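Local coordinates for protein ACDH-11, isoform b (Caenorhabditis elegans, PDB 4Y9J) that belongs to the acyl-CoA dehydrogenase family of flavoproteins and binds flavin-adenine dinucleotide in a chain built largely of helices, at residues I33-L38 against M369-F373; R125-A130 against L372-R377; F133-S138 against L324-R329. One frame throughout, in Å; residues are numbered along the deposited sequence.

Contact 1 of 3, residues I33-L38 against M369-F373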
loop_
_atom_site.group_PDB
_atom_site.type_symbol
_atom_site.label_atom_id
_atom_site.label_comp_id
_atom_site.label_asym_id
_atom_site.label_seq_id
_atom_site.Cartn_x
_atom_site.Cartn_y
_atom_site.Cartn_z
ATOM N N ILE B 33 9.302 -41.049 -4.617
ATOM C CA ILE B 33 9.757 -41.830 -5.753
ATOM C C ILE B 33 10.860 -41.295 -6.640
ATOM O O ILE B 33 11.343 -42.036 -7.474
ATOM C CB ILE B 33 8.651 -42.162 -6.766
ATOM C CG1 ILE B 33 8.037 -40.927 -7.350
ATOM C CG2 ILE B 33 7.608 -43.134 -6.223
ATOM C CD1 ILE B 33 7.326 -41.285 -8.632
ATOM N N LEU B 34 11.251 -40.035 -6.493
ATOM C CA LEU B 34 12.314 -39.459 -7.312
ATOM C C LEU B 34 13.632 -40.234 -7.354
ATOM O O LEU B 34 14.163 -40.490 -8.431
ATOM C CB LEU B 34 12.612 -38.030 -6.828
ATOM C CG LEU B 34 13.587 -37.290 -7.714
ATOM C CD1 LEU B 34 13.167 -37.363 -9.172
ATOM C CD2 LEU B 34 13.625 -35.874 -7.179
ATOM N N ASP B 35 14.187 -40.537 -6.187
ATOM C CA ASP B 35 15.452 -41.232 -6.144
ATOM C C ASP B 35 15.306 -42.660 -6.737
ATOM O O ASP B 35 16.170 -43.091 -7.504
ATOM C CB ASP B 35 15.974 -41.291 -4.705
ATOM C CG ASP B 35 17.344 -42.026 -4.574
ATOM O OD1 ASP B 35 18.394 -41.453 -4.980
ATOM O OD2 ASP B 35 17.360 -43.154 -4.036
ATOM N N ARG B 36 14.253 -43.404 -6.367
ATOM C CA ARG B 36 14.016 -44.750 -6.935
ATOM C C ARG B 36 13.931 -44.700 -8.459
ATOM O O ARG B 36 14.463 -45.565 -9.114
ATOM C CB ARG B 36 12.782 -45.439 -6.334
ATOM C CG ARG B 36 12.968 -45.916 -4.899
ATOM C CD ARG B 36 12.019 -47.024 -4.483
ATOM N NE ARG B 36 10.572 -46.752 -4.583
ATOM C CZ ARG B 36 9.874 -45.948 -3.779
ATOM N NH1 ARG B 36 10.461 -45.280 -2.789
ATOM N NH2 ARG B 36 8.560 -45.798 -3.965
ATOM N N THR B 37 13.308 -43.658 -9.004
ATOM C CA THR B 37 13.098 -43.484 -10.435
ATOM C C THR B 37 14.395 -43.184 -11.148
ATOM O O THR B 37 14.661 -43.764 -12.212
ATOM C CB THR B 37 12.124 -42.336 -10.688
ATOM O OG1 THR B 37 10.912 -42.620 -10.007
ATOM C CG2 THR B 37 11.866 -42.135 -12.180
ATOM N N LEU B 38 15.232 -42.321 -10.558
ATOM C CA LEU B 38 16.556 -42.035 -11.122
ATOM C C LEU B 38 17.486 -43.266 -11.128
ATOM O O LEU B 38 18.257 -43.510 -12.076
ATOM C CB LEU B 38 17.263 -40.870 -10.376
ATOM C CG LEU B 38 16.524 -39.530 -10.379
ATOM C CD1 LEU B 38 17.347 -38.467 -9.632
ATOM C CD2 LEU B 38 16.126 -39.141 -11.799
ATOM N N MET B 369 4.202 -38.123 -12.368
ATOM C CA MET B 369 5.606 -38.036 -12.179
ATOM C C MET B 369 6.348 -38.985 -13.141
ATOM O O MET B 369 7.343 -38.593 -13.748
ATOM C CB MET B 369 5.866 -38.450 -10.756
ATOM C CG MET B 369 7.134 -37.978 -10.246
ATOM S SD MET B 369 6.796 -36.269 -9.695
ATOM C CE MET B 369 8.570 -36.298 -9.591
ATOM N N LEU B 370 5.891 -40.229 -13.263
ATOM C CA LEU B 370 6.581 -41.213 -14.137
ATOM C C LEU B 370 6.394 -40.767 -15.576
ATOM O O LEU B 370 7.265 -40.950 -16.372
ATOM C CB LEU B 370 6.078 -42.612 -13.862
ATOM C CG LEU B 370 6.503 -43.193 -12.522
ATOM C CD1 LEU B 370 6.351 -44.677 -12.573
ATOM C CD2 LEU B 370 7.954 -42.842 -12.151
ATOM N N LEU B 371 5.246 -40.177 -15.911
ATOM C CA LEU B 371 5.001 -39.664 -17.245
ATOM C C LEU B 371 5.994 -38.544 -17.523
ATOM O O LEU B 371 6.495 -38.452 -18.628
ATOM C CB LEU B 371 3.550 -39.214 -17.414
ATOM C CG LEU B 371 2.928 -38.945 -18.800
ATOM C CD1 LEU B 371 2.804 -40.227 -19.584
ATOM C CD2 LEU B 371 1.547 -38.274 -18.715
ATOM N N LEU B 372 6.230 -37.669 -16.533
ATOM C CA LEU B 372 7.182 -36.588 -16.674
ATOM C C LEU B 372 8.568 -37.086 -16.989
ATOM O O LEU B 372 9.264 -36.517 -17.853
ATOM C CB LEU B 372 7.262 -35.793 -15.392
ATOM C CG LEU B 372 8.393 -34.768 -15.295
ATOM C CD1 LEU B 372 8.273 -33.680 -16.361
ATOM C CD2 LEU B 372 8.418 -34.163 -13.891
ATOM N N PHE B 373 9.007 -38.109 -16.266
ATOM C CA PHE B 373 10.350 -38.654 -16.494
ATOM C C PHE B 373 10.455 -39.468 -17.792
ATOM O O PHE B 373 11.485 -39.454 -18.413
ATOM C CB PHE B 373 10.879 -39.373 -15.234
ATOM C CG PHE B 373 11.443 -38.403 -14.272
ATOM C CD1 PHE B 373 12.710 -37.868 -14.493
ATOM C CD2 PHE B 373 10.677 -37.901 -13.237
ATOM C CE1 PHE B 373 13.217 -36.854 -13.672
ATOM C CE2 PHE B 373 11.172 -36.873 -12.421
ATOM C CZ PHE B 373 12.446 -36.365 -12.637
#

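Contact 2 of 3, residues R125-A130 against L372-R377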
loop_
_atom_site.group_PDB
_atom_site.type_symbol
_atom_site.label_atom_id
_atom_site.label_comp_id
_atom_site.label_asym_id
_atom_site.label_seq_id
_atom_site.Cartn_x
_atom_site.Cartn_y
_atom_site.Cartn_z
ATOM N N ARG B 125 19.056 -34.564 -19.488
ATOM C CA ARG B 125 17.714 -34.047 -19.417
ATOM C C ARG B 125 17.019 -34.630 -18.198
ATOM O O ARG B 125 16.225 -33.952 -17.562
ATOM C CB ARG B 125 16.901 -34.283 -20.703
ATOM C CG ARG B 125 17.285 -33.397 -21.889
ATOM C CD ARG B 125 17.002 -31.909 -21.625
ATOM N NE ARG B 125 16.969 -31.116 -22.842
ATOM C CZ ARG B 125 16.760 -29.807 -22.908
ATOM N NH1 ARG B 125 16.628 -29.065 -21.795
ATOM N NH2 ARG B 125 16.716 -29.237 -24.101
ATOM N N ILE B 126 17.382 -35.858 -17.853
ATOM C CA ILE B 126 16.823 -36.460 -16.645
ATOM C C ILE B 126 17.326 -35.679 -15.421
ATOM O O ILE B 126 16.548 -35.315 -14.553
ATOM C CB ILE B 126 17.115 -37.993 -16.568
ATOM C CG1 ILE B 126 16.273 -38.698 -17.644
ATOM C CG2 ILE B 126 16.731 -38.534 -15.206
ATOM C CD1 ILE B 126 16.697 -40.118 -17.964
ATOM N N HIS B 127 18.625 -35.407 -15.384
ATOM C CA HIS B 127 19.216 -34.672 -14.302
ATOM C C HIS B 127 18.509 -33.283 -14.218
ATOM O O HIS B 127 18.016 -32.909 -13.180
ATOM C CB HIS B 127 20.716 -34.545 -14.565
ATOM C CG HIS B 127 21.485 -33.808 -13.522
ATOM N ND1 HIS B 127 22.852 -33.688 -13.580
ATOM C CD2 HIS B 127 21.102 -33.210 -12.373
ATOM C CE1 HIS B 127 23.284 -33.016 -12.529
ATOM N NE2 HIS B 127 22.229 -32.698 -11.791
ATOM N N GLN B 128 18.414 -32.612 -15.349
ATOM C CA GLN B 128 17.866 -31.280 -15.443
ATOM C C GLN B 128 16.457 -31.226 -15.018
ATOM O O GLN B 128 16.064 -30.339 -14.204
ATOM C CB GLN B 128 18.012 -30.726 -16.857
ATOM C CG GLN B 128 17.598 -29.267 -16.974
ATOM C CD GLN B 128 17.185 -28.833 -18.352
ATOM O OE1 GLN B 128 16.890 -29.648 -19.235
ATOM N NE2 GLN B 128 17.110 -27.521 -18.531
ATOM N N VAL B 129 15.636 -32.140 -15.526
ATOM C CA VAL B 129 14.251 -32.195 -15.115
ATOM C C VAL B 129 14.045 -32.441 -13.604
ATOM O O VAL B 129 13.229 -31.793 -12.981
ATOM C CB VAL B 129 13.418 -33.166 -16.023
ATOM C CG1 VAL B 129 12.053 -33.415 -15.451
ATOM C CG2 VAL B 129 13.243 -32.537 -17.391
ATOM N N ALA B 130 14.839 -33.326 -13.012
ATOM C CA ALA B 130 14.788 -33.572 -11.549
ATOM C C ALA B 130 15.170 -32.303 -10.751
ATOM O O ALA B 130 14.555 -31.954 -9.736
ATOM C CB ALA B 130 15.771 -34.727 -11.206
ATOM N N LEU B 372 6.230 -37.669 -16.533
ATOM C CA LEU B 372 7.182 -36.588 -16.674
ATOM C C LEU B 372 8.568 -37.086 -16.989
ATOM O O LEU B 372 9.264 -36.517 -17.853
ATOM C CB LEU B 372 7.262 -35.793 -15.392
ATOM C CG LEU B 372 8.393 -34.768 -15.295
ATOM C CD1 LEU B 372 8.273 -33.680 -16.361
ATOM C CD2 LEU B 372 8.418 -34.163 -13.891
ATOM N N PHE B 373 9.007 -38.109 -16.266
ATOM C CA PHE B 373 10.350 -38.654 -16.494
ATOM C C PHE B 373 10.455 -39.468 -17.792
ATOM O O PHE B 373 11.485 -39.454 -18.413
ATOM C CB PHE B 373 10.879 -39.373 -15.234
ATOM C CG PHE B 373 11.443 -38.403 -14.272
ATOM C CD1 PHE B 373 12.710 -37.868 -14.493
ATOM C CD2 PHE B 373 10.677 -37.901 -13.237
ATOM C CE1 PHE B 373 13.217 -36.854 -13.672
ATOM C CE2 PHE B 373 11.172 -36.873 -12.421
ATOM C CZ PHE B 373 12.446 -36.365 -12.637
ATOM N N GLU B 374 9.357 -40.076 -18.240
ATOM C CA GLU B 374 9.305 -40.679 -19.581
ATOM C C GLU B 374 9.444 -39.578 -20.649
ATOM O O GLU B 374 10.156 -39.740 -21.619
ATOM C CB GLU B 374 7.980 -41.425 -19.781
ATOM C CG GLU B 374 7.709 -41.888 -21.224
ATOM C CD GLU B 374 8.458 -43.135 -21.610
ATOM O OE1 GLU B 374 9.350 -43.551 -20.844
ATOM O OE2 GLU B 374 8.176 -43.680 -22.699
ATOM N N ALA B 375 8.810 -38.424 -20.441
ATOM C CA ALA B 375 9.049 -37.267 -21.363
ATOM C C ALA B 375 10.541 -36.777 -21.365
ATOM O O ALA B 375 11.094 -36.508 -22.409
ATOM C CB ALA B 375 8.076 -36.145 -21.045
ATOM N N ALA B 376 11.159 -36.662 -20.195
ATOM C CA ALA B 376 12.560 -36.269 -20.041
ATOM C C ALA B 376 13.485 -37.267 -20.737
ATOM O O ALA B 376 14.400 -36.869 -21.439
ATOM C CB ALA B 376 12.930 -36.206 -18.571
ATOM N N ARG B 377 13.229 -38.549 -20.501
ATOM C CA ARG B 377 13.941 -39.667 -21.203
ATOM C C ARG B 377 13.838 -39.531 -22.692
ATOM O O ARG B 377 14.864 -39.567 -23.394
ATOM C CB ARG B 377 13.375 -41.015 -20.782
ATOM C CG ARG B 377 14.113 -42.211 -21.287
ATOM C CD ARG B 377 13.440 -43.534 -20.920
ATOM N NE ARG B 377 12.221 -43.776 -21.697
ATOM C CZ ARG B 377 12.172 -44.376 -22.860
ATOM N NH1 ARG B 377 13.291 -44.824 -23.417
ATOM N NH2 ARG B 377 11.029 -44.517 -23.489
#

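Contact 3 of 3, residues F133-S138 against L324-R329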
loop_
_atom_site.group_PDB
_atom_site.type_symbol
_atom_site.label_atom_id
_atom_site.label_comp_id
_atom_site.label_asym_id
_atom_site.label_seq_id
_atom_site.Cartn_x
_atom_site.Cartn_y
_atom_site.Cartn_z
ATOM N N PHE B 133 12.430 -29.866 -10.965
ATOM C CA PHE B 133 11.373 -30.342 -10.099
ATOM C C PHE B 133 11.601 -29.981 -8.602
ATOM O O PHE B 133 10.648 -29.657 -7.879
ATOM C CB PHE B 133 11.152 -31.823 -10.316
ATOM C CG PHE B 133 10.173 -32.483 -9.342
ATOM C CD1 PHE B 133 8.781 -32.313 -9.440
ATOM C CD2 PHE B 133 10.677 -33.262 -8.287
ATOM C CE1 PHE B 133 7.937 -32.973 -8.540
ATOM C CE2 PHE B 133 9.838 -33.928 -7.416
ATOM C CZ PHE B 133 8.482 -33.803 -7.539
ATOM N N LEU B 134 12.842 -30.064 -8.131
ATOM C CA LEU B 134 13.176 -29.612 -6.791
ATOM C C LEU B 134 13.057 -28.072 -6.666
ATOM O O LEU B 134 12.541 -27.555 -5.657
ATOM C CB LEU B 134 14.560 -30.059 -6.402
ATOM C CG LEU B 134 14.801 -31.564 -6.453
ATOM C CD1 LEU B 134 16.256 -31.781 -6.056
ATOM C CD2 LEU B 134 13.856 -32.300 -5.522
ATOM N N PHE B 135 13.444 -27.346 -7.718
ATOM C CA PHE B 135 13.489 -25.879 -7.693
ATOM C C PHE B 135 12.087 -25.294 -7.705
ATOM O O PHE B 135 11.784 -24.371 -6.925
ATOM C CB PHE B 135 14.325 -25.357 -8.904
ATOM C CG PHE B 135 14.481 -23.867 -8.974
ATOM C CD1 PHE B 135 15.024 -23.161 -7.903
ATOM C CD2 PHE B 135 14.081 -23.167 -10.090
ATOM C CE1 PHE B 135 15.227 -21.806 -7.951
ATOM C CE2 PHE B 135 14.247 -21.775 -10.136
ATOM C CZ PHE B 135 14.846 -21.112 -9.089
ATOM N N SER B 136 11.227 -25.838 -8.568
ATOM C CA SER B 136 9.995 -25.133 -8.985
ATOM C C SER B 136 9.078 -24.601 -7.851
ATOM O O SER B 136 8.700 -23.432 -7.882
ATOM C CB SER B 136 9.247 -26.003 -9.990
ATOM O OG SER B 136 8.321 -25.196 -10.694
ATOM N N PRO B 137 8.747 -25.427 -6.831
ATOM C CA PRO B 137 7.873 -24.914 -5.801
ATOM C C PRO B 137 8.548 -23.966 -4.816
ATOM O O PRO B 137 7.852 -23.307 -4.050
ATOM C CB PRO B 137 7.387 -26.174 -5.076
ATOM C CG PRO B 137 8.404 -27.228 -5.380
ATOM C CD PRO B 137 8.948 -26.880 -6.707
ATOM N N SER B 138 9.857 -23.853 -4.841
ATOM C CA SER B 138 10.520 -22.796 -4.097
ATOM C C SER B 138 11.058 -21.613 -4.872
ATOM O O SER B 138 11.738 -20.754 -4.290
ATOM C CB SER B 138 11.708 -23.409 -3.389
ATOM O OG SER B 138 11.242 -24.338 -2.441
ATOM N N LEU B 324 3.556 -30.561 -11.090
ATOM C CA LEU B 324 3.923 -31.678 -10.264
ATOM C C LEU B 324 4.670 -31.210 -9.024
ATOM O O LEU B 324 4.525 -31.821 -7.959
ATOM C CB LEU B 324 4.753 -32.691 -11.058
ATOM C CG LEU B 324 3.878 -33.473 -12.062
ATOM C CD1 LEU B 324 4.684 -34.131 -13.128
ATOM C CD2 LEU B 324 3.006 -34.478 -11.346
ATOM N N GLY B 325 5.460 -30.161 -9.181
ATOM C CA GLY B 325 6.139 -29.536 -8.056
ATOM C C GLY B 325 5.165 -29.030 -6.958
ATOM O O GLY B 325 5.372 -29.330 -5.752
ATOM N N TYR B 326 4.088 -28.407 -7.386
ATOM C CA TYR B 326 3.049 -27.919 -6.453
ATOM C C TYR B 326 2.283 -29.071 -5.792
ATOM O O TYR B 326 2.001 -29.025 -4.583
ATOM C CB TYR B 326 2.083 -26.976 -7.148
ATOM C CG TYR B 326 2.747 -25.690 -7.600
ATOM C CD1 TYR B 326 3.441 -24.915 -6.719
ATOM C CD2 TYR B 326 2.676 -25.252 -8.919
ATOM C CE1 TYR B 326 4.058 -23.742 -7.120
ATOM C CE2 TYR B 326 3.268 -24.066 -9.318
ATOM C CZ TYR B 326 3.968 -23.325 -8.408
ATOM O OH TYR B 326 4.665 -22.181 -8.734
ATOM N N MET B 327 1.974 -30.094 -6.587
ATOM C CA MET B 327 1.309 -31.294 -6.078
ATOM C C MET B 327 2.170 -31.995 -5.026
ATOM O O MET B 327 1.738 -32.265 -3.895
ATOM C CB MET B 327 0.949 -32.216 -7.223
ATOM C CG MET B 327 -0.060 -31.624 -8.191
ATOM S SD MET B 327 -0.149 -32.345 -9.881
ATOM C CE MET B 327 -0.521 -33.962 -9.435
ATOM N N ARG B 328 3.421 -32.247 -5.352
ATOM C CA ARG B 328 4.333 -32.877 -4.392
ATOM C C ARG B 328 4.554 -31.982 -3.180
ATOM O O ARG B 328 4.604 -32.490 -2.044
ATOM C CB ARG B 328 5.651 -33.204 -5.061
ATOM C CG ARG B 328 6.808 -33.620 -4.112
ATOM C CD ARG B 328 6.523 -34.843 -3.291
ATOM N NE ARG B 328 6.214 -35.985 -4.164
ATOM C CZ ARG B 328 5.291 -36.908 -3.962
ATOM N NH1 ARG B 328 4.508 -36.854 -2.882
ATOM N NH2 ARG B 328 5.147 -37.913 -4.848
ATOM N N ARG B 329 4.725 -30.685 -3.385
ATOM C CA ARG B 329 4.987 -29.798 -2.255
ATOM C C ARG B 329 3.815 -29.835 -1.203
ATOM O O ARG B 329 4.041 -29.997 -0.016
ATOM C CB ARG B 329 5.300 -28.360 -2.722
ATOM C CG ARG B 329 5.488 -27.354 -1.604
ATOM C CD ARG B 329 6.646 -27.755 -0.699
ATOM N NE ARG B 329 7.960 -27.759 -1.391
ATOM C CZ ARG B 329 8.753 -26.692 -1.522
ATOM N NH1 ARG B 329 8.356 -25.493 -1.116
ATOM N NH2 ARG B 329 9.923 -26.816 -2.146
HETATM O O HOH W 1 11.148 -28.710 -3.738
HETATM O O HOH W 2 6.852 -22.788 -10.487
#

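Contact 1 of 3, residues I33-L38 against M369-F373
The ring of Phe373 meets three side chains of 33-38, and all of them approach it obliquely. Leu34 crosses it at about a right angle and sets CD1 3.7 Å from Phe373 CZ, with CE2 of the ring nearly as close. Leu38 CD2 lies 4.1 Å from Phe373 CE1, and the methyl CG2 of Thr37 approaches the CB that carries the ring, 4.2 Å from Phe373 CB. Within its own helix the ring has Met369 CE at its edge, in the ring plane.

One turn before Thr37, Ile33 packs on Met369 and Leu370. Its CG1 stands between the backbone N and the carbonyl carbon (chi1 60°), and CD1 extends from there to lie 3.7 Å from Met369 CG; the two side chains run past each other in opposite directions. The same Ile33 CD1 touches Leu370 CD2 at 3.9 Å, so one methyl bridges two neighbouring residues of the partner helix.

Thr37 turns both of its branches to use. Its OG1 sits 3.7 Å from Leu370 CD2 while bonding to Ile33 O at 2.6 Å, arriving 43° above the carbonyl plane. Because Thr37 N also donates to Ile33 O, that carbonyl is gripped twice, and the hydroxyl faces an apolar neighbour with its hydrogen already donated to Ile33 O.

No hydrogen bond joins the segments. With the short axes 11.4 Å apart and inclined at 38°, this is side-chain packing between the start of helix 34-41 and the long helix 352-383, joining N-terminal and C-terminal helical regions of an acyl-CoA dehydrogenase fold.

Contact 2 of 3, residues R125-A130 against L372-R377
Residues 125-130 and 372-377 belong to two helices of the acyl-CoA dehydrogenase helical core, 121-135 from the N-terminal family region and 352-383 from the C-terminal one. The short segments run roughly antiparallel, 141° apart, and their axes approach to 8.9 Å. Ala376 CB is 3.9 Å from Val129 CG2, and, consistent with this small side chain, the CA atoms of Ile126 and Ala376 are 5.5 Å apart.

Val129 points toward the partner helix and uses both methyls. With CG1 anti to the backbone N (chi1 170°), that branch reaches Leu372 tip to tip, Val129 CG1 lying 3.9 Å from Leu372 CD1, and also touches Phe373 CE1; CG2 goes to Ala376. Leu372 carries the packing onward to Val321 and Leu324 of helix 304-338.

Phe373 turns its edge to helix 121-135. Ile126 O lies near the ring plane 3.8 Å from Phe373 CE1, and Ala130 CA is also at the edge, beside CZ. The Ile126 side chain crosses that of Phe373 obliquely, with CG2 near CD1, whereas its CG1 branch runs on toward Ala376 and the backbone N of Arg377.

Within the segments Arg125 NH1 donates to Gln128 OE1 at 2.6 Å, in the carbonyl plane and on a lone pair. Arg377 grips Glu374 side-on, NE to OE1 at 3.0 Å and NH2 to OE2, both meeting the carboxylate from above its plane. Both sets also have salt-bridge partners on other helices: Asp150 and Glu383 for Arg125, Arg473 for Glu374.

No hydrogen bond crosses between the two segments, which implies that they cohere by close apolar fit; farther along, the Arg125-Glu383 salt bridge adds an ionic tie between the same two helices.

Contact 3 of 3, residues F133-S138 against L324-R329
Van der Waals packing comes first from Phe133 and Pro137. Leu324 O lies near the ring plane at the edge of Phe133, 3.6 Å from CE1. The aliphatic base of Arg328 meets the same ring, CB 3.8 Å from Phe133 CZ, while its charged end leads off to salt bridges with Glu362 and Asp31. Pro137 packs on the backbone of Gly325, with CG 3.7 Å from Gly325 O; the absence of a side chain there allows the CA atoms of Pro137 and Gly325 to lie 5.4 Å apart.

Arg329 supplies the polar contact. Bends at chi2 and chi3 (60° and 64°) fold its guanidinium over Pro137, whose CB is 3.8 Å above the centre of one face. In the guanidinium plane, Arg329 NH2 donates to Ser138 OG at 2.8 Å, nearly straight at 166°. Glu66 links both partners, by a hydrogen bond to Ser138 OG and a salt bridge to Arg329 NH1.

Water mediates the rest. One molecule donates to Leu134 O and accepts from Arg329 NH2; another joins Ser136 O and OG to Tyr326 OH.

Thus the last part of helix 121-135 and the residues after it are fastened to helix 304-338 in the acyl-CoA dehydrogenase helical core, the Ser136 side chain about 5 Å from the bound UCC.

The three contacts form one continuous buried region. Contacts 1 and 2, with centres 8 Å apart, share Leu372 and Phe373 on helix 352-383, though Leu372 packs across only in contact 2; Leu38 CD2 touches Ile126 CG2 at 3.5 Å between them. Contact 3 uses the same helix 121-135 as contact 2, farther along it, and its centre is 13 Å from contact 1 and 14 Å from contact 2. Leu372 CD2 to Leu324 CD1, 3.8 Å, links contacts 2 and 3; Leu34 CD2 to Leu134 CD2, 3.9 Å, ties contacts 1 and 3. Contact 3 comes nearest the ligands: side chains of Ser136 and Tyr326 are about 5 Å from UCC and 11 Å from flavin-adenine dinucleotide, respectively, and that of Leu372 about 11 Å from UCC.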